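Local coordinates for capsular polysaccharide export system protein KpsC (Thermosulfurimonas dismutans, PDB 6MGD) that transfers Kdo in beta(2,7) linkage, probably a step in building the conserved glycolipid that holds Gram-negative capsules to the cell surface, at residues 5-9 with 52-56; 16-21 with 85-91; 34-38 with 59-64; 105-110 with 292-297; 171-175 with 260-264. One frame throughout, in Å; residues are numbered along the deposited sequence.

Contact 1: 5-9 with 52-56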
# COMPACT_ATOMS: atom_id res chain seq x y z
N TYR A 5 -14.27 15.65 -10.91
CA TYR A 5 -15.46 14.80 -10.97
C TYR A 5 -15.10 13.41 -10.46
O TYR A 5 -13.96 12.96 -10.60
CB TYR A 5 -16.01 14.70 -12.40
CG TYR A 5 -16.54 16.01 -12.93
CD1 TYR A 5 -17.87 16.37 -12.74
CD2 TYR A 5 -15.71 16.89 -13.62
CE1 TYR A 5 -18.36 17.56 -13.22
CE2 TYR A 5 -16.20 18.09 -14.10
CZ TYR A 5 -17.52 18.42 -13.90
OH TYR A 5 -18.01 19.62 -14.37
N THR A 6 -16.08 12.75 -9.85
CA THR A 6 -15.90 11.41 -9.33
C THR A 6 -16.57 10.39 -10.25
O THR A 6 -17.56 10.68 -10.92
CB THR A 6 -16.47 11.28 -7.91
OG1 THR A 6 -17.85 11.66 -7.92
CG2 THR A 6 -15.70 12.18 -6.95
N TYR A 7 -16.02 9.18 -10.26
CA TYR A 7 -16.50 8.10 -11.12
C TYR A 7 -17.02 6.96 -10.24
O TYR A 7 -16.23 6.23 -9.64
CB TYR A 7 -15.39 7.61 -12.05
CG TYR A 7 -15.84 6.60 -13.08
CD1 TYR A 7 -15.56 5.25 -12.93
CD2 TYR A 7 -16.55 7.01 -14.20
CE1 TYR A 7 -15.97 4.33 -13.87
CE2 TYR A 7 -16.97 6.10 -15.15
CZ TYR A 7 -16.67 4.76 -14.98
OH TYR A 7 -17.08 3.84 -15.93
N LYS A 8 -18.35 6.83 -10.18
CA LYS A 8 -19.01 5.71 -9.51
C LYS A 8 -18.60 5.61 -8.05
O LYS A 8 -18.25 4.54 -7.54
CB LYS A 8 -18.73 4.40 -10.25
CG LYS A 8 -19.27 4.36 -11.67
CD LYS A 8 -18.89 3.07 -12.38
CE LYS A 8 -19.45 3.03 -13.80
NZ LYS A 8 -18.95 1.85 -14.55
N PHE A 9 -18.65 6.75 -7.35
CA PHE A 9 -18.40 6.80 -5.92
C PHE A 9 -19.72 6.73 -5.16
O PHE A 9 -20.75 7.24 -5.62
CB PHE A 9 -17.67 8.09 -5.53
CG PHE A 9 -16.19 8.06 -5.79
CD1 PHE A 9 -15.62 7.08 -6.59
CD2 PHE A 9 -15.36 9.00 -5.21
CE1 PHE A 9 -14.26 7.06 -6.82
CE2 PHE A 9 -13.99 8.98 -5.43
CZ PHE A 9 -13.44 8.01 -6.24
N THR A 52 -10.64 0.57 -10.91
CA THR A 52 -12.01 0.48 -11.41
C THR A 52 -12.05 0.48 -12.94
O THR A 52 -12.79 -0.30 -13.55
CB THR A 52 -12.86 1.62 -10.85
OG1 THR A 52 -12.91 1.51 -9.42
CG2 THR A 52 -14.27 1.56 -11.40
N LEU A 53 -11.25 1.34 -13.57
CA LEU A 53 -11.25 1.41 -15.02
C LEU A 53 -10.65 0.15 -15.63
O LEU A 53 -11.14 -0.35 -16.66
CB LEU A 53 -10.49 2.65 -15.49
CG LEU A 53 -11.02 3.98 -14.96
CD1 LEU A 53 -10.13 5.14 -15.38
CD2 LEU A 53 -12.45 4.20 -15.42
N GLU A 54 -9.59 -0.39 -15.02
CA GLU A 54 -8.97 -1.60 -15.55
C GLU A 54 -9.88 -2.81 -15.39
O GLU A 54 -9.90 -3.69 -16.26
CB GLU A 54 -7.63 -1.86 -14.85
CG GLU A 54 -6.52 -0.90 -15.26
CD GLU A 54 -6.66 0.48 -14.63
OE1 GLU A 54 -7.33 0.59 -13.57
OE2 GLU A 54 -6.12 1.45 -15.19
N ASN A 55 -10.64 -2.88 -14.30
CA ASN A 55 -11.58 -3.98 -14.11
C ASN A 55 -12.71 -3.94 -15.13
O ASN A 55 -13.25 -4.99 -15.49
CB ASN A 55 -12.14 -3.96 -12.69
CG ASN A 55 -11.07 -4.16 -11.64
OD1 ASN A 55 -10.04 -4.78 -11.90
ND2 ASN A 55 -11.30 -3.63 -10.44
N GLU A 56 -13.08 -2.75 -15.59
CA GLU A 56 -14.08 -2.60 -16.63
C GLU A 56 -13.48 -2.53 -18.03
O GLU A 56 -14.23 -2.46 -19.00
CB GLU A 56 -14.92 -1.34 -16.37
CG GLU A 56 -15.55 -1.28 -14.99
CD GLU A 56 -16.36 -0.02 -14.78
OE1 GLU A 56 -17.44 -0.10 -14.15
OE2 GLU A 56 -15.93 1.05 -15.25
O HOH W 1 -13.94 4.76 -9.03
O HOH W 2 -15.46 3.16 -8.14
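This contact lies at the C-terminal end of parallel strands in the N-terminal Rossmann-like domain of a GT-B glycosyltransferase. Strand 4-7 runs beside strand 44-49, and the short helix 52-56 follows the latter, so residues leaving one strand meet the helix that follows its neighbour. The axes of strand 5-7 and helix 52-56 stay 12.5 Å apart at an angle of 43°; the space is bridged by long side chains and water, and only 182 Å² is buried.

The apolar part belongs to Y7. Its CE1 lies 3.8 Å from CD2 of L53 and 4.1 Å from CG2 of T52, the methyl sitting at the ring edge. Behind it, the Y7 ring also packs on L46 and V48 of strand 44-49 and on V34 of helix 31-41.

Two waters bridge the backbone to T52. Water 1 donates to Y7 O (2.8 Å) and weakly to T52 OG1 (3.4 Å), while water 2 donates to K8 O (3.2 Å) and to T52 OG1 (3.3 Å). The T52 hydroxyl is itself hydrogen-bonded to W49 O.

On the exposed side, charge closes the contact. K8 has left-handed backbone angles (58/48), turning the chain out of the strand. K8 NZ donates a hydrogen bond to Y7 OH at 3.1 Å and makes a very short salt bridge to E56 OE1, at 2.5 Å.

Contact 2: 16-21 with 85-91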
# COMPACT_ATOMS: atom_id res chain seq x y z
N ILE A 16 -16.16 11.98 1.92
CA ILE A 16 -14.79 11.76 2.37
C ILE A 16 -13.80 12.37 1.38
O ILE A 16 -12.84 13.05 1.78
CB ILE A 16 -14.52 10.25 2.56
CG1 ILE A 16 -15.34 9.71 3.72
CG2 ILE A 16 -13.03 10.00 2.77
CD1 ILE A 16 -14.99 8.29 4.09
N ILE A 17 -14.01 12.13 0.09
CA ILE A 17 -13.10 12.66 -0.92
C ILE A 17 -13.12 14.18 -0.92
O ILE A 17 -12.09 14.83 -1.13
CB ILE A 17 -13.45 12.08 -2.30
CG1 ILE A 17 -13.19 10.57 -2.32
CG2 ILE A 17 -12.66 12.76 -3.40
CD1 ILE A 17 -11.81 10.19 -1.86
N LYS A 18 -14.29 14.77 -0.67
CA LYS A 18 -14.41 16.22 -0.68
C LYS A 18 -13.55 16.88 0.40
O LYS A 18 -13.22 18.06 0.27
CB LYS A 18 -15.87 16.62 -0.51
CG LYS A 18 -16.20 18.02 -1.01
CD LYS A 18 -17.69 18.21 -1.17
CE LYS A 18 -18.28 17.16 -2.11
NZ LYS A 18 -19.74 17.34 -2.32
N ARG A 19 -13.17 16.14 1.44
CA ARG A 19 -12.21 16.67 2.41
C ARG A 19 -10.87 16.96 1.75
O ARG A 19 -10.21 17.96 2.08
CB ARG A 19 -12.04 15.68 3.57
CG ARG A 19 -13.31 15.38 4.33
CD ARG A 19 -13.10 14.26 5.33
NE ARG A 19 -11.88 14.44 6.12
CZ ARG A 19 -11.78 15.23 7.18
NH1 ARG A 19 -10.63 15.33 7.82
NH2 ARG A 19 -12.82 15.94 7.59
N PHE A 20 -10.45 16.10 0.82
CA PHE A 20 -9.18 16.28 0.13
C PHE A 20 -9.34 17.06 -1.17
O PHE A 20 -8.41 17.78 -1.56
CB PHE A 20 -8.55 14.91 -0.17
CG PHE A 20 -8.30 14.09 1.06
CD1 PHE A 20 -9.32 13.34 1.63
CD2 PHE A 20 -7.05 14.07 1.66
CE1 PHE A 20 -9.09 12.58 2.77
CE2 PHE A 20 -6.82 13.32 2.79
CZ PHE A 20 -7.84 12.57 3.35
N PHE A 21 -10.48 16.95 -1.83
CA PHE A 21 -10.79 17.70 -3.05
C PHE A 21 -12.05 18.51 -2.78
O PHE A 21 -13.17 18.04 -3.05
CB PHE A 21 -10.97 16.78 -4.25
CG PHE A 21 -9.76 15.94 -4.55
CD1 PHE A 21 -8.76 16.41 -5.37
CD2 PHE A 21 -9.64 14.67 -4.00
CE1 PHE A 21 -7.65 15.63 -5.65
CE2 PHE A 21 -8.53 13.89 -4.28
CZ PHE A 21 -7.53 14.37 -5.10
N ILE A 85 -12.48 7.19 9.39
CA ILE A 85 -12.48 8.41 8.58
C ILE A 85 -11.04 8.70 8.21
O ILE A 85 -10.24 9.06 9.09
CB ILE A 85 -13.13 9.59 9.33
CG1 ILE A 85 -12.84 10.91 8.61
CG2 ILE A 85 -12.72 9.61 10.80
CD1 ILE A 85 -13.44 11.00 7.22
N PRO A 86 -10.64 8.53 6.94
CA PRO A 86 -9.22 8.53 6.60
C PRO A 86 -8.55 9.86 6.91
O PRO A 86 -9.09 10.93 6.63
CB PRO A 86 -9.21 8.23 5.10
CG PRO A 86 -10.53 7.58 4.83
CD PRO A 86 -11.49 8.22 5.78
N ILE A 87 -7.36 9.78 7.52
CA ILE A 87 -6.51 10.95 7.66
C ILE A 87 -5.58 11.11 6.47
O ILE A 87 -5.08 12.22 6.22
CB ILE A 87 -5.71 10.89 8.98
CG1 ILE A 87 -5.21 12.28 9.36
CG2 ILE A 87 -4.55 9.91 8.86
CD1 ILE A 87 -4.59 12.34 10.74
N SER A 88 -5.34 10.04 5.72
CA SER A 88 -4.46 10.06 4.56
C SER A 88 -5.20 9.55 3.34
O SER A 88 -6.00 8.62 3.43
CB SER A 88 -3.20 9.21 4.80
OG SER A 88 -2.27 9.38 3.76
N LEU A 89 -4.93 10.17 2.19
CA LEU A 89 -5.49 9.75 0.92
C LEU A 89 -4.40 9.75 -0.13
O LEU A 89 -3.52 10.62 -0.12
CB LEU A 89 -6.65 10.66 0.48
CG LEU A 89 -7.41 10.23 -0.78
CD1 LEU A 89 -8.14 8.92 -0.54
CD2 LEU A 89 -8.36 11.32 -1.23
N VAL A 90 -4.46 8.79 -1.04
CA VAL A 90 -3.51 8.67 -2.15
C VAL A 90 -4.21 9.10 -3.43
O VAL A 90 -5.28 8.57 -3.77
CB VAL A 90 -2.97 7.23 -2.27
CG1 VAL A 90 -2.44 6.98 -3.67
CG2 VAL A 90 -1.88 6.98 -1.23
N ALA A 91 -3.61 10.05 -4.14
CA ALA A 91 -4.15 10.55 -5.41
C ALA A 91 -3.04 10.45 -6.45
O ALA A 91 -2.13 11.28 -6.48
CB ALA A 91 -4.65 11.98 -5.27
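L89, F20 and P86 account for about half of the 443 Å² buried in this largely apolar interface. L89 gives up the most surface: its CB sits 3.5 Å from the centroid of the F20 ring and 10° off the normal, a CH-pi contact over the face. From there L89 CD2 reaches across to I17 CD1 at 3.7 Å and F21 CE2 at 4.0 Å.

F20 lays its ring along the backbone leading into the strand, bringing CZ to 3.9 Å from P86 O and CE2 to 4.0 Å from I87 O, both at the ring edge. P86 meets the preceding helical turn, where its CD is 3.8 Å from CG2 of I16. At the far end F21 CZ touches A91 CB at 3.7 Å.

Helix 16-20 crosses strand 88-91 at -78°, with axes 9.7 Å apart. Helix 11-20 joins the adjacent parallel strands 4-7 and 24-28, so this is the helix of a beta-alpha-beta crossover covering one face of the sheet in a Rossmann-like N-terminal domain.

Contact 3: 34-38 with 59-64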
# COMPACT_ATOMS: atom_id res chain seq x y z
N VAL A 34 -18.85 10.21 -18.92
CA VAL A 34 -17.51 10.78 -18.96
C VAL A 34 -17.20 11.33 -20.35
O VAL A 34 -16.66 12.44 -20.48
CB VAL A 34 -16.48 9.73 -18.51
CG1 VAL A 34 -15.07 10.32 -18.53
CG2 VAL A 34 -16.82 9.21 -17.13
N GLU A 35 -17.55 10.59 -21.40
CA GLU A 35 -17.28 11.05 -22.75
C GLU A 35 -18.12 12.27 -23.11
O GLU A 35 -17.64 13.20 -23.76
CB GLU A 35 -17.51 9.92 -23.76
CG GLU A 35 -16.75 8.62 -23.47
CD GLU A 35 -15.29 8.65 -23.89
OE1 GLU A 35 -14.61 9.68 -23.68
OE2 GLU A 35 -14.82 7.64 -24.44
N ASP A 36 -19.40 12.28 -22.70
CA ASP A 36 -20.26 13.41 -23.01
C ASP A 36 -19.76 14.68 -22.35
O ASP A 36 -19.73 15.75 -22.98
CB ASP A 36 -21.70 13.11 -22.57
CG ASP A 36 -22.29 11.91 -23.27
OD1 ASP A 36 -21.93 11.67 -24.45
OD2 ASP A 36 -23.12 11.22 -22.65
N LEU A 37 -19.37 14.60 -21.08
CA LEU A 37 -18.92 15.78 -20.35
C LEU A 37 -17.59 16.30 -20.87
O LEU A 37 -17.34 17.51 -20.84
CB LEU A 37 -18.83 15.48 -18.86
CG LEU A 37 -18.41 16.62 -17.94
CD1 LEU A 37 -19.44 17.75 -17.98
CD2 LEU A 37 -18.21 16.12 -16.52
N CYS A 38 -16.72 15.40 -21.36
CA CYS A 38 -15.38 15.81 -21.78
C CYS A 38 -15.43 16.74 -22.98
O CYS A 38 -14.89 17.85 -22.94
CB CYS A 38 -14.53 14.57 -22.08
SG CYS A 38 -12.80 14.95 -22.41
N ASN A 59 -11.27 2.70 -21.27
CA ASN A 59 -10.22 3.68 -21.49
C ASN A 59 -10.82 4.93 -22.11
O ASN A 59 -11.67 4.85 -23.01
CB ASN A 59 -9.11 3.12 -22.40
CG ASN A 59 -8.48 1.86 -21.84
OD1 ASN A 59 -8.38 1.68 -20.63
ND2 ASN A 59 -8.04 0.97 -22.73
N PHE A 60 -10.38 6.09 -21.63
CA PHE A 60 -10.82 7.39 -22.12
C PHE A 60 -9.70 8.06 -22.90
O PHE A 60 -8.53 7.70 -22.77
CB PHE A 60 -11.28 8.29 -20.97
CG PHE A 60 -12.33 7.67 -20.10
CD1 PHE A 60 -12.09 7.43 -18.76
CD2 PHE A 60 -13.56 7.33 -20.63
CE1 PHE A 60 -13.06 6.87 -17.96
CE2 PHE A 60 -14.54 6.76 -19.83
CZ PHE A 60 -14.28 6.53 -18.49
N ASN A 61 -10.08 9.06 -23.70
CA ASN A 61 -9.09 9.81 -24.46
C ASN A 61 -8.23 10.65 -23.51
O ASN A 61 -8.51 10.79 -22.32
CB ASN A 61 -9.78 10.70 -25.49
CG ASN A 61 -10.80 11.63 -24.87
OD1 ASN A 61 -10.44 12.67 -24.32
ND2 ASN A 61 -12.07 11.26 -24.95
N LYS A 62 -7.16 11.22 -24.07
CA LYS A 62 -6.17 11.92 -23.25
C LYS A 62 -6.71 13.19 -22.60
O LYS A 62 -6.07 13.71 -21.68
CB LYS A 62 -4.93 12.25 -24.09
CG LYS A 62 -3.65 12.39 -23.26
CD LYS A 62 -2.40 12.34 -24.12
CE LYS A 62 -1.90 13.73 -24.47
NZ LYS A 62 -0.56 13.68 -25.11
N SER A 63 -7.86 13.70 -23.04
CA SER A 63 -8.44 14.87 -22.41
C SER A 63 -9.15 14.56 -21.10
O SER A 63 -9.51 15.49 -20.37
CB SER A 63 -9.42 15.56 -23.38
OG SER A 63 -8.74 16.10 -24.49
N VAL A 64 -9.37 13.28 -20.79
CA VAL A 64 -9.94 12.88 -19.51
C VAL A 64 -8.77 12.59 -18.58
O VAL A 64 -8.17 11.51 -18.62
CB VAL A 64 -10.87 11.67 -19.65
CG1 VAL A 64 -11.44 11.28 -18.29
CG2 VAL A 64 -11.99 11.97 -20.63
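The sulfur of C38 presses against a tight turn built from two overlapping motifs. SG lies 3.6 Å from CB of S63, 3.6 Å from CG2 of V64 and 3.8 Å from OD1 of N61. Residues N61 to V64 form a type I beta turn, with V64 N bonded to N61 O at 3.0 Å, and within it N61 OD1 accepts from S63 N at 3.1 Å, an Asx turn. The N61 carboxamide oxygen is thus held by its own loop while the thiol packs beside it.

One turn earlier on the helix, V34 fills the hollow between F60 and V64. Its CG1 sits over the face of the F60 ring, 3.8 Å from the centroid and 8° off the normal, a CH-pi contact, and the same CG1 is 3.8 Å from CG1 of V64.

Helix 31-41 leads into strand 44-49, and the 59-64 loop carries the chain from helix 52-56 into strand 64-71. The contact therefore joins two connections of the Rossmann-like N-terminal domain on one side of its sheet. V34 and F60 both reach down to L46 of strand 44-49, and S63 shares a backbone hydrogen bond with I44.

Toward the solvent, E35 lies alongside F60, with E35 CD at the ring edge, 3.9 Å from F60 CD2. E35 OE1 approaches N61 ND2 to 3.2 Å, but the angle is too poor for a hydrogen bond.

Contact 4: 105-110 with 292-297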
# COMPACT_ATOMS: atom_id res chain seq x y z
N TYR A 105 2.87 7.22 -10.05
CA TYR A 105 3.50 8.47 -9.63
C TYR A 105 4.44 8.26 -8.46
O TYR A 105 5.43 8.99 -8.33
CB TYR A 105 2.43 9.51 -9.28
CG TYR A 105 3.00 10.87 -8.97
CD1 TYR A 105 3.68 11.60 -9.93
CD2 TYR A 105 2.86 11.43 -7.70
CE1 TYR A 105 4.20 12.85 -9.65
CE2 TYR A 105 3.38 12.68 -7.41
CZ TYR A 105 4.05 13.38 -8.39
OH TYR A 105 4.57 14.63 -8.10
N LEU A 106 4.15 7.29 -7.59
CA LEU A 106 5.09 6.94 -6.53
C LEU A 106 6.40 6.44 -7.11
O LEU A 106 7.48 6.79 -6.63
CB LEU A 106 4.47 5.89 -5.61
CG LEU A 106 4.81 5.87 -4.11
CD1 LEU A 106 4.85 4.43 -3.59
CD2 LEU A 106 6.11 6.60 -3.77
N GLU A 107 6.32 5.62 -8.16
CA GLU A 107 7.53 5.10 -8.79
C GLU A 107 8.33 6.21 -9.47
O GLU A 107 9.56 6.17 -9.46
CB GLU A 107 7.15 4.01 -9.80
CG GLU A 107 8.30 3.14 -10.27
CD GLU A 107 7.84 2.02 -11.19
OE1 GLU A 107 6.63 1.98 -11.51
OE2 GLU A 107 8.68 1.19 -11.59
N GLU A 108 7.65 7.21 -10.04
CA GLU A 108 8.36 8.33 -10.64
C GLU A 108 9.01 9.21 -9.58
O GLU A 108 10.10 9.75 -9.82
CB GLU A 108 7.40 9.16 -11.50
CG GLU A 108 6.69 8.39 -12.61
CD GLU A 108 7.64 7.64 -13.53
OE1 GLU A 108 7.63 6.39 -13.51
OE2 GLU A 108 8.40 8.30 -14.27
N ILE A 109 8.38 9.36 -8.42
CA ILE A 109 8.99 10.11 -7.32
C ILE A 109 10.28 9.44 -6.88
O ILE A 109 11.32 10.09 -6.74
CB ILE A 109 8.00 10.25 -6.15
CG1 ILE A 109 6.89 11.25 -6.49
CG2 ILE A 109 8.73 10.67 -4.88
CD1 ILE A 109 5.90 11.46 -5.37
N LEU A 110 10.23 8.13 -6.67
CA LEU A 110 11.40 7.41 -6.18
C LEU A 110 12.52 7.35 -7.22
O LEU A 110 13.70 7.31 -6.85
CB LEU A 110 11.00 6.00 -5.75
CG LEU A 110 9.93 5.95 -4.65
CD1 LEU A 110 9.49 4.52 -4.39
CD2 LEU A 110 10.44 6.61 -3.37
N GLY A 292 9.48 9.13 0.15
CA GLY A 292 8.67 9.09 -1.04
C GLY A 292 7.28 8.53 -0.81
O GLY A 292 6.28 9.13 -1.21
N ALA A 293 7.21 7.38 -0.14
CA ALA A 293 5.93 6.68 0.03
C ALA A 293 5.05 7.35 1.07
O ALA A 293 3.82 7.39 0.91
CB ALA A 293 6.18 5.22 0.39
N LEU A 294 5.64 7.86 2.15
CA LEU A 294 4.87 8.39 3.27
C LEU A 294 4.77 9.91 3.29
O LEU A 294 3.73 10.44 3.72
CB LEU A 294 5.47 7.93 4.60
CG LEU A 294 5.22 6.47 4.98
CD1 LEU A 294 5.84 6.15 6.33
CD2 LEU A 294 3.72 6.20 5.00
N LEU A 295 5.80 10.63 2.84
CA LEU A 295 5.85 12.08 3.00
C LEU A 295 5.35 12.84 1.77
O LEU A 295 4.60 13.81 1.92
CB LEU A 295 7.28 12.52 3.33
CG LEU A 295 7.67 12.57 4.81
CD1 LEU A 295 7.37 11.26 5.54
CD2 LEU A 295 9.14 12.92 4.96
N LEU A 296 5.73 12.42 0.56
CA LEU A 296 5.37 13.14 -0.65
C LEU A 296 4.17 12.55 -1.38
O LEU A 296 3.33 13.30 -1.88
CB LEU A 296 6.57 13.18 -1.62
CG LEU A 296 7.78 14.00 -1.19
CD1 LEU A 296 8.96 13.73 -2.12
CD2 LEU A 296 7.44 15.48 -1.20
N TYR A 297 4.07 11.22 -1.43
CA TYR A 297 3.05 10.58 -2.26
C TYR A 297 1.63 10.81 -1.74
O TYR A 297 0.78 11.27 -2.52
CB TYR A 297 3.37 9.09 -2.42
CG TYR A 297 2.45 8.33 -3.34
CD1 TYR A 297 2.27 8.71 -4.66
CD2 TYR A 297 1.78 7.19 -2.89
CE1 TYR A 297 1.44 8.00 -5.51
CE2 TYR A 297 0.96 6.47 -3.73
CZ TYR A 297 0.79 6.88 -5.04
OH TYR A 297 -0.04 6.16 -5.87
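L106 is the main bump, and the hollow it fills is formed by the Y297 ring and the backbone at the last helical turn before it. Its CB stands 3.6 Å from the centroid of the Y297 ring, 9° off the normal, a CH-pi contact over the face. Its CD2 reaches past the ring to lie 3.6 Å from G292 O and 3.8 Å from A293 CA.

G292 supplies a second hollow. L110 CD2 comes to 3.8 Å from G292 CA, and a beta carbon placed ideally on residue 292 would clash with that methyl. I109 settles nearby, its CG2 4.2 Å from G292 CA and 4.1 Å from L296 CD1, its CD1 4.3 Å from Y297 CA.

The segments cross almost at right angles (100°), their axes 10.1 Å apart. Helix 105-112 follows strand 88-92 on the way out of the N-terminal domain, and helix 286-296 leads into strand 298-300, where the chain rejoins that domain's sheet. The outgoing and returning connections thus pack together, in keeping with the GT-B fold, whose C-terminal end crosses back to the first domain.

Residues 292-296 make a wider pi-type turn, closed by Y297 N to G292 O at 3.0 Å. Beside it, Y105 CD2 meets the edge of Y297 at CD1, 4.1 Å away, and D92 accepts both Y297 OH and the backbone N of Y105.

Contact 5: 171-175 with 260-264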
# COMPACT_ATOMS: atom_id res chain seq x y z
N GLY A 171 -0.29 -6.69 -9.01
CA GLY A 171 0.99 -6.55 -8.35
C GLY A 171 1.76 -7.85 -8.19
O GLY A 171 2.94 -7.83 -7.83
N SER A 172 1.11 -8.98 -8.44
CA SER A 172 1.77 -10.28 -8.32
C SER A 172 1.87 -10.94 -9.68
O SER A 172 0.83 -11.33 -10.25
CB SER A 172 1.02 -11.18 -7.33
OG SER A 172 1.73 -12.39 -7.12
N PRO A 173 3.07 -11.11 -10.25
CA PRO A 173 3.16 -11.61 -11.62
C PRO A 173 2.90 -13.10 -11.76
O PRO A 173 2.62 -13.55 -12.88
CB PRO A 173 4.60 -11.27 -12.02
CG PRO A 173 5.35 -11.28 -10.72
CD PRO A 173 4.38 -10.75 -9.69
N TYR A 174 2.97 -13.88 -10.68
CA TYR A 174 2.90 -15.33 -10.81
C TYR A 174 2.04 -15.97 -9.72
O TYR A 174 1.08 -16.68 -10.03
CB TYR A 174 4.31 -15.92 -10.78
CG TYR A 174 4.38 -17.40 -11.06
CD1 TYR A 174 4.01 -17.91 -12.30
CD2 TYR A 174 4.83 -18.30 -10.10
CE1 TYR A 174 4.07 -19.26 -12.57
CE2 TYR A 174 4.90 -19.65 -10.36
CZ TYR A 174 4.52 -20.13 -11.60
OH TYR A 174 4.59 -21.48 -11.87
N ILE A 175 2.38 -15.72 -8.46
CA ILE A 175 1.65 -16.31 -7.34
C ILE A 175 0.37 -15.52 -7.10
O ILE A 175 0.40 -14.28 -7.03
CB ILE A 175 2.53 -16.35 -6.08
CG1 ILE A 175 3.80 -17.16 -6.34
CG2 ILE A 175 1.76 -16.93 -4.90
CD1 ILE A 175 4.77 -17.17 -5.18
N TYR A 260 7.39 -12.11 -2.64
CA TYR A 260 7.07 -13.10 -3.66
C TYR A 260 6.23 -12.52 -4.79
O TYR A 260 5.98 -13.22 -5.78
CB TYR A 260 6.34 -14.30 -3.03
CG TYR A 260 7.23 -15.12 -2.12
CD1 TYR A 260 7.59 -14.67 -0.86
CD2 TYR A 260 7.72 -16.36 -2.54
CE1 TYR A 260 8.41 -15.42 -0.04
CE2 TYR A 260 8.54 -17.12 -1.72
CZ TYR A 260 8.88 -16.64 -0.47
OH TYR A 260 9.69 -17.38 0.36
N GLY A 261 5.78 -11.27 -4.66
CA GLY A 261 5.15 -10.54 -5.74
C GLY A 261 5.92 -9.27 -6.03
O GLY A 261 7.15 -9.26 -5.91
N HIS A 262 5.23 -8.19 -6.40
CA HIS A 262 5.86 -6.91 -6.71
C HIS A 262 5.10 -5.77 -6.04
O HIS A 262 4.45 -4.96 -6.72
CB HIS A 262 5.94 -6.69 -8.22
CG HIS A 262 6.94 -7.56 -8.91
ND1 HIS A 262 6.78 -7.97 -10.22
CD2 HIS A 262 8.11 -8.09 -8.49
CE1 HIS A 262 7.81 -8.72 -10.57
NE2 HIS A 262 8.63 -8.81 -9.53
N PRO A 263 5.18 -5.67 -4.71
CA PRO A 263 4.55 -4.53 -4.03
C PRO A 263 5.29 -3.24 -4.33
O PRO A 263 6.35 -3.23 -4.98
CB PRO A 263 4.65 -4.91 -2.55
CG PRO A 263 5.82 -5.82 -2.48
CD PRO A 263 5.82 -6.60 -3.77
N PHE A 264 4.73 -2.14 -3.84
CA PHE A 264 5.28 -0.82 -4.15
C PHE A 264 6.68 -0.63 -3.58
O PHE A 264 7.43 0.21 -4.10
CB PHE A 264 4.34 0.28 -3.63
CG PHE A 264 4.41 0.51 -2.14
CD1 PHE A 264 3.54 -0.14 -1.28
CD2 PHE A 264 5.32 1.42 -1.60
CE1 PHE A 264 3.60 0.08 0.09
CE2 PHE A 264 5.38 1.64 -0.23
CZ PHE A 264 4.52 0.98 0.61
O HOH W 3 4.00 -13.57 -7.50
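Two loops meet here backbone to backbone, neither segment forming regular structure; both belong to the second domain, built round its parallel six-stranded sheet. The main direct link is H262 N to G171 O, a 2.7 Å hydrogen bond, and the backbones come so close that S172 CA and G261 CA are 4.3 Å apart. G261 has no side chain here, where a beta carbon would crowd S172 OG and G171 O.

Water 3 extends the link. It donates to Y260 O and to S172 OG, both at 2.6 Å, and accepts from I175 N at 2.9 Å. S172 OG in turn donates to I175 O at a very short 2.3 Å.

The 260-264 loop leaves the C-terminal end of strand 257-259. In GT-B enzymes such loops of the Rossmann-like C-terminal domain line the cleft between domains; consistent with this, F264 stacks on F73 of the N-terminal domain.

P173 CG lies 3.6 Å from H262 CE1, and P173 CD makes an off-centre CH-pi contact, 4.1 Å from the imidazole centroid; NE2 of that ring is hydrogen-bonded to Y275 O. I175 CD1 rests 3.9 Å from Y260 CB, while Y260 OH is hydrogen-bonded to H240 ND1.

From the N terminus, strand 4-7 opens contact 1, helix 11-20 contact 2 and helix 31-41 contact 3. Contact 1 closes first, at helix 52-56; contact 3 follows, crossing it, and contact 2, closing at strand 88-92, crosses contact 1 and encloses contact 3. Contacts 1 and 2 each join a helix to a sheet strand or its end, contact 3 a helix to the turn entering strand 64-71; contact 1 packs on contact 3 (Y7-V34, L53-F60) and contact 2 (F9-I17). Contact 4 then spans the second domain, with contact 5 nested inside its loop, and F264 touches L106 and A293. V90 against Y297 joins contact 2 to contact 4, as the chain re-enters the first domain.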